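Local structure of MB2760 (Mycobacterium tuberculosis, 2BNG) at the interface of chains A and B and the interface of chains A and C. The protein hydrolyses epoxides to diols, accepting long or bulky lipophilic substrates such as 9,10-epoxystearic acid and cholesterol 5,6-oxide in vitro. Sequence-based numbering; all coordinates share one arbitrary frame. Chains: chain A/B/C, MB2760.

Contact 1: the interface of chains A and B. Residues chain A 65, 67-69; chain B 11-12, 15, 19.
A:Gln68 meets the N-terminal stretch of chain B with both its backbone and its side chain, and the two engage different partners. The polar link belongs to the backbone. B:Arg19, from helix 13-30, donates NH2 of its guanidinium to the carbonyl O of A:Gln68 at 2.9 Å. The bond is nearly straight (160° at H) and lies close to the guanidinium plane, but the donor sits 49° above the carbonyl plane. A bend at chi3 (-115°) turns the arginine tip toward this oxygen. Within chain B, B:Thr15 CG2 rests over one face of the guanidinium near its rim, a second-shell contact that may limit its swing; the same methyl stands 4.2 Å from A:Arg65 O. Van der Waals packing does the rest. The extended A:Gln68 side chain slides past B:Thr11 in the opposite direction, its CG 3.7 Å from B:Thr11 CB. The A:Gln68 and B:Pro12 side chains cross at about a right angle, with A:Gln68 OE1 3.4 Å from the ring carbon CD of B:Pro12. On the other side of B:Thr11, its methyl CG2 stands 4.1 Å from A:Gly69 CA. This small patch docks the loop after helix 57-65 against a neighbouring N-terminus, and may contribute to the packing of the deposited hexameric assembly.

Contact 2: the interface of chains A and B. Residues chain A 66; chain B 18, 80-81.
Nearly full extension from CG to NE carries the guanidinium of A:Arg66 over to chain B, after a first torsion (chi1 -73°) that sets CG opposite the carbonyl carbon. B:Ile18 answers with its own extended branch: chi2 of 168° sends CD1 out toward the arginine, and the two side chains cross at about a right angle. The result is a familiar pairing of a charged group with an aliphatic support and a backbone acceptor. A:Arg66 NH2 donates to the carbonyl O of B:Ile80, in strand 79-83, at 3.1 Å, with a bent geometry (140° at H). A:Arg66 NH1 makes a weak second bond to B:Ile80 O at 3.3 Å, so the main hold is that of NH2. B:Ile18 lies against one face of the planar group, its CD1 3.7 Å from A:Arg66 CZ and its CG2 farther off, toward the rim. B:Ile80 O is displaced from the guanidinium plane toward this same face. Helix 13-30 and strand 79-83 of chain B therefore receive one arginine together, in a small patch of an interface that is not an exact two-fold and whose biological weight the structure alone does not show. On the strand side, the methyl CG2 of B:Ile80 stands 3.8 Å from A:Arg66 NH1.

Contact 3: the interface of chains A and C. Residues chain A 49-50, 123-124; chain C 105, 125, 131.
The carbonyl O of A:Phe124 is approached by carbon atoms of two residues of chain C: CZ2 of the C:Trp105 indole at 3.4 Å and the methylene CB of C:Asp125 at 3.5 Å. The oxygen lies in the indole plane, at the edge of the six-membered ring, and these approaches are contacts rather than conventional hydrogen bonds. The aromatic meeting dominates the rest. The ring of A:Tyr123 turns the edge bearing CD2 and CE2 onto a face of C:Trp105, with the planes at 61° and the tyrosine and six-membered ring centroids 4.4 Å apart. CD2 is modelled too close to the indole, making its exact depth doubtful, but the edge-to-face arrangement is clear. Beside the ring, A:Tyr123 CB packs on the far rim of the indole, 3.6 Å from CH2. A chi1 of 62°, placing CG between the backbone N and carbonyl carbon of C:Trp105, directs the indole from strand 100-113 into this position. Its opposite face is backed near the rim by the backbone N of C:Asp125 in its own chain. Because the A-C interface is two-fold symmetric, the same packing recurs with the chains exchanged, as would suit a homodimer, although the structure alone does not prove one in solution. A:Val49 uses both branches: CG1 lies over the centre of the A:Tyr123 ring, while CG2 reaches C:Trp105 NE1 at 3.5 Å.

Contact 1: the interface of chains A and B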
loop_
_atom_site.group_PDB
_atom_site.type_symbol
_atom_site.label_atom_id
_atom_site.label_comp_id
_atom_site.label_asym_id
_atom_site.label_seq_id
_atom_site.Cartn_x
_atom_site.Cartn_y
_atom_site.Cartn_z
ATOM N N ARG A 65 11.015 21.462 4.567
ATOM C CA ARG A 65 11.127 22.914 4.336
ATOM C C ARG A 65 11.954 23.191 3.087
ATOM O O ARG A 65 11.603 24.035 2.278
ATOM C CB ARG A 65 11.738 23.631 5.550
ATOM C CG ARG A 65 11.837 25.137 5.405
ATOM C CD ARG A 65 12.576 25.758 6.608
ATOM N NE ARG A 65 11.802 25.678 7.850
ATOM C CZ ARG A 65 10.955 26.616 8.297
ATOM N NH1 ARG A 65 10.730 27.738 7.621
ATOM N NH2 ARG A 65 10.311 26.424 9.432
HETATM N N MSE A 67 12.381 21.444 0.397
HETATM C CA MSE A 67 11.751 21.027 -0.841
HETATM C C MSE A 67 10.831 22.094 -1.438
HETATM O O MSE A 67 10.459 22.006 -2.601
HETATM C CB MSE A 67 10.981 19.750 -0.587
HETATM C CG MSE A 67 11.865 18.558 -0.724
HETATM SE SE MSE A 67 10.836 17.055 -0.299
HETATM C CE MSE A 67 11.509 16.632 1.332
ATOM N N GLN A 68 10.492 23.104 -0.646
ATOM C CA GLN A 68 9.599 24.139 -1.106
ATOM C C GLN A 68 10.074 24.797 -2.412
ATOM O O GLN A 68 11.213 25.237 -2.513
ATOM C CB GLN A 68 9.415 25.174 -0.027
ATOM C CG GLN A 68 8.704 26.298 -0.575
ATOM C CD GLN A 68 8.345 27.323 0.403
ATOM O OE1 GLN A 68 8.955 27.525 1.368
ATOM N NE2 GLN A 68 7.355 27.981 0.135
ATOM N N GLY A 69 9.185 24.868 -3.397
ATOM C CA GLY A 69 9.502 25.463 -4.687
ATOM C C GLY A 69 10.045 24.423 -5.661
ATOM O O GLY A 69 10.297 24.735 -6.822
ATOM N N THR B 11 8.757 31.026 -2.150
ATOM C CA THR B 11 9.845 30.284 -1.541
ATOM C C THR B 11 10.996 31.217 -1.148
ATOM O O THR B 11 11.448 32.013 -1.972
ATOM C CB THR B 11 10.304 29.115 -2.455
ATOM O OG1 THR B 11 11.691 28.828 -2.236
ATOM C CG2 THR B 11 10.091 29.452 -3.906
ATOM N N PRO B 12 11.454 31.136 0.123
ATOM C CA PRO B 12 12.447 32.102 0.638
ATOM C C PRO B 12 13.841 31.980 0.038
ATOM O O PRO B 12 14.332 30.872 -0.219
ATOM C CB PRO B 12 12.477 31.828 2.151
ATOM C CG PRO B 12 11.942 30.470 2.321
ATOM C CD PRO B 12 11.055 30.148 1.143
ATOM N N THR B 15 16.166 29.106 1.186
ATOM C CA THR B 15 16.089 27.785 0.553
ATOM C C THR B 15 16.783 27.806 -0.786
ATOM O O THR B 15 17.483 26.865 -1.127
ATOM C CB THR B 15 14.628 27.392 0.312
ATOM O OG1 THR B 15 13.876 27.621 1.486
ATOM C CG2 THR B 15 14.475 25.988 -0.037
ATOM N N ARG B 19 20.175 25.605 -1.899
ATOM C CA ARG B 19 20.106 24.838 -3.110
ATOM C C ARG B 19 21.130 25.212 -4.196
ATOM O O ARG B 19 21.632 24.330 -4.870
ATOM C CB ARG B 19 18.743 25.080 -3.635
ATOM C CG ARG B 19 18.153 23.924 -4.158
ATOM C CD ARG B 19 16.920 24.409 -4.701
ATOM N NE ARG B 19 15.769 23.890 -4.046
ATOM C CZ ARG B 19 14.635 24.547 -3.982
ATOM N NH1 ARG B 19 14.448 25.747 -4.493
ATOM N NH2 ARG B 19 13.669 23.959 -3.400
#

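Contact 2: the interface of chains A and B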
loop_
_atom_site.group_PDB
_atom_site.type_symbol
_atom_site.label_atom_id
_atom_site.label_comp_id
_atom_site.label_asym_id
_atom_site.label_seq_id
_atom_site.Cartn_x
_atom_site.Cartn_y
_atom_site.Cartn_z
ATOM N N ARG A 66 13.031 22.427 2.915
ATOM C CA ARG A 66 13.952 22.643 1.799
ATOM C C ARG A 66 13.491 22.166 0.435
ATOM O O ARG A 66 14.123 22.469 -0.552
ATOM C CB ARG A 66 15.294 22.052 2.144
ATOM C CG ARG A 66 15.931 22.914 3.159
ATOM C CD ARG A 66 17.273 22.475 3.526
ATOM N NE ARG A 66 17.743 23.408 4.535
ATOM C CZ ARG A 66 18.839 23.247 5.258
ATOM N NH1 ARG A 66 19.545 22.184 5.076
ATOM N NH2 ARG A 66 19.222 24.115 6.172
ATOM N N ILE B 18 20.738 27.953 -0.306
ATOM C CA ILE B 18 21.182 26.601 0.064
ATOM C C ILE B 18 21.262 25.649 -1.148
ATOM O O ILE B 18 22.285 25.002 -1.409
ATOM C CB ILE B 18 20.267 26.022 1.174
ATOM C CG1 ILE B 18 20.525 26.779 2.492
ATOM C CG2 ILE B 18 20.481 24.527 1.372
ATOM C CD1 ILE B 18 19.511 26.518 3.600
ATOM N N ILE B 80 24.541 22.002 6.374
ATOM C CA ILE B 80 24.469 23.200 5.563
ATOM C C ILE B 80 23.307 24.049 6.074
ATOM O O ILE B 80 22.263 23.521 6.383
ATOM C CB ILE B 80 24.308 22.852 4.044
ATOM C CG1 ILE B 80 24.224 24.138 3.196
ATOM C CG2 ILE B 80 23.119 21.862 3.803
ATOM C CD1 ILE B 80 24.446 23.921 1.704
ATOM N N GLY B 81 23.500 25.359 6.168
ATOM C CA GLY B 81 22.465 26.264 6.674
ATOM C C GLY B 81 22.728 27.657 6.168
ATOM O O GLY B 81 23.810 27.931 5.673
#

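Contact 3: the interface of chains A and C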
loop_
_atom_site.group_PDB
_atom_site.type_symbol
_atom_site.label_atom_id
_atom_site.label_comp_id
_atom_site.label_asym_id
_atom_site.label_seq_id
_atom_site.Cartn_x
_atom_site.Cartn_y
_atom_site.Cartn_z
ATOM N N VAL A 49 7.095 3.294 3.860
ATOM C CA VAL A 49 7.403 1.870 4.071
ATOM C C VAL A 49 7.922 1.153 2.848
ATOM O O VAL A 49 7.449 1.345 1.712
ATOM C CB VAL A 49 6.460 1.062 5.048
ATOM C CG1 VAL A 49 5.361 1.818 5.508
ATOM C CG2 VAL A 49 5.958 -0.155 4.463
ATOM N N GLY A 50 8.982 0.392 3.099
ATOM C CA GLY A 50 9.780 -0.227 2.058
ATOM C C GLY A 50 10.802 0.702 1.430
ATOM O O GLY A 50 11.624 0.252 0.649
ATOM N N TYR A 123 2.194 4.347 4.025
ATOM C CA TYR A 123 2.094 3.175 3.203
ATOM C C TYR A 123 1.484 3.571 1.877
ATOM O O TYR A 123 0.496 4.307 1.843
ATOM C CB TYR A 123 1.101 2.201 3.824
ATOM C CG TYR A 123 1.517 1.527 5.093
ATOM C CD1 TYR A 123 1.298 2.126 6.328
ATOM C CD2 TYR A 123 2.092 0.264 5.063
ATOM C CE1 TYR A 123 1.643 1.469 7.508
ATOM C CE2 TYR A 123 2.456 -0.387 6.228
ATOM C CZ TYR A 123 2.232 0.221 7.441
ATOM O OH TYR A 123 2.574 -0.454 8.585
ATOM N N PHE A 124 2.046 3.038 0.797
ATOM C CA PHE A 124 1.528 3.212 -0.537
ATOM C C PHE A 124 2.015 2.055 -1.398
ATOM O O PHE A 124 2.836 1.248 -0.959
ATOM C CB PHE A 124 2.014 4.544 -1.113
ATOM C CG PHE A 124 3.475 4.763 -0.937
ATOM C CD1 PHE A 124 3.953 5.511 0.141
ATOM C CD2 PHE A 124 4.391 4.211 -1.835
ATOM C CE1 PHE A 124 5.327 5.715 0.319
ATOM C CE2 PHE A 124 5.755 4.408 -1.678
ATOM C CZ PHE A 124 6.228 5.158 -0.595
ATOM N N TRP C 105 2.378 -6.553 4.407
ATOM C CA TRP C 105 1.583 -5.595 5.160
ATOM C C TRP C 105 0.247 -5.308 4.480
ATOM O O TRP C 105 0.153 -5.337 3.245
ATOM C CB TRP C 105 2.348 -4.300 5.447
ATOM C CG TRP C 105 2.786 -3.481 4.278
ATOM C CD1 TRP C 105 4.055 -3.392 3.779
ATOM C CD2 TRP C 105 1.992 -2.551 3.509
ATOM N NE1 TRP C 105 4.098 -2.497 2.724
ATOM C CE2 TRP C 105 2.853 -1.956 2.547
ATOM C CE3 TRP C 105 0.636 -2.147 3.546
ATOM C CZ2 TRP C 105 2.405 -0.984 1.625
ATOM C CZ3 TRP C 105 0.185 -1.189 2.605
ATOM C CH2 TRP C 105 1.073 -0.622 1.665
ATOM N N ASP C 125 0.873 -3.381 -1.128
ATOM C CA ASP C 125 1.866 -2.939 -2.108
ATOM C C ASP C 125 2.364 -4.152 -2.900
ATOM O O ASP C 125 2.789 -5.130 -2.291
ATOM C CB ASP C 125 3.014 -2.258 -1.345
ATOM C CG ASP C 125 4.213 -1.974 -2.204
ATOM O OD1 ASP C 125 4.026 -1.627 -3.388
ATOM O OD2 ASP C 125 5.342 -2.063 -1.660
ATOM N N LYS C 131 8.177 -9.215 -2.736
ATOM C CA LYS C 131 9.255 -9.581 -1.805
ATOM C C LYS C 131 8.812 -10.705 -0.881
ATOM O O LYS C 131 9.591 -11.604 -0.571
ATOM C CB LYS C 131 9.705 -8.376 -0.964
ATOM C CG LYS C 131 10.577 -7.354 -1.698
ATOM C CD LYS C 131 11.107 -6.276 -0.737
ATOM C CE LYS C 131 9.974 -5.347 -0.248
ATOM N NZ LYS C 131 10.391 -4.354 0.777
#

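Contacts 1 and 2 belong to one A-B interface: their C-alpha centres are about 9 Å apart, and both draw on consecutive residues at the end of helix 57-65 and just beyond it, and on helix 13-30 of chain B. Contact 3 lies about 29 Å from contact 1 and 31 Å from contact 2, in the separate two-fold A-C interface. Chain A thus joins two neighbours through distinct surfaces in the six-chain assembly. Contact 3 centres about 7 Å from the active-site A:Asp122, which directly precedes A:Tyr123 in strand 116-123, so A-C pairing could influence the catalytic surroundings.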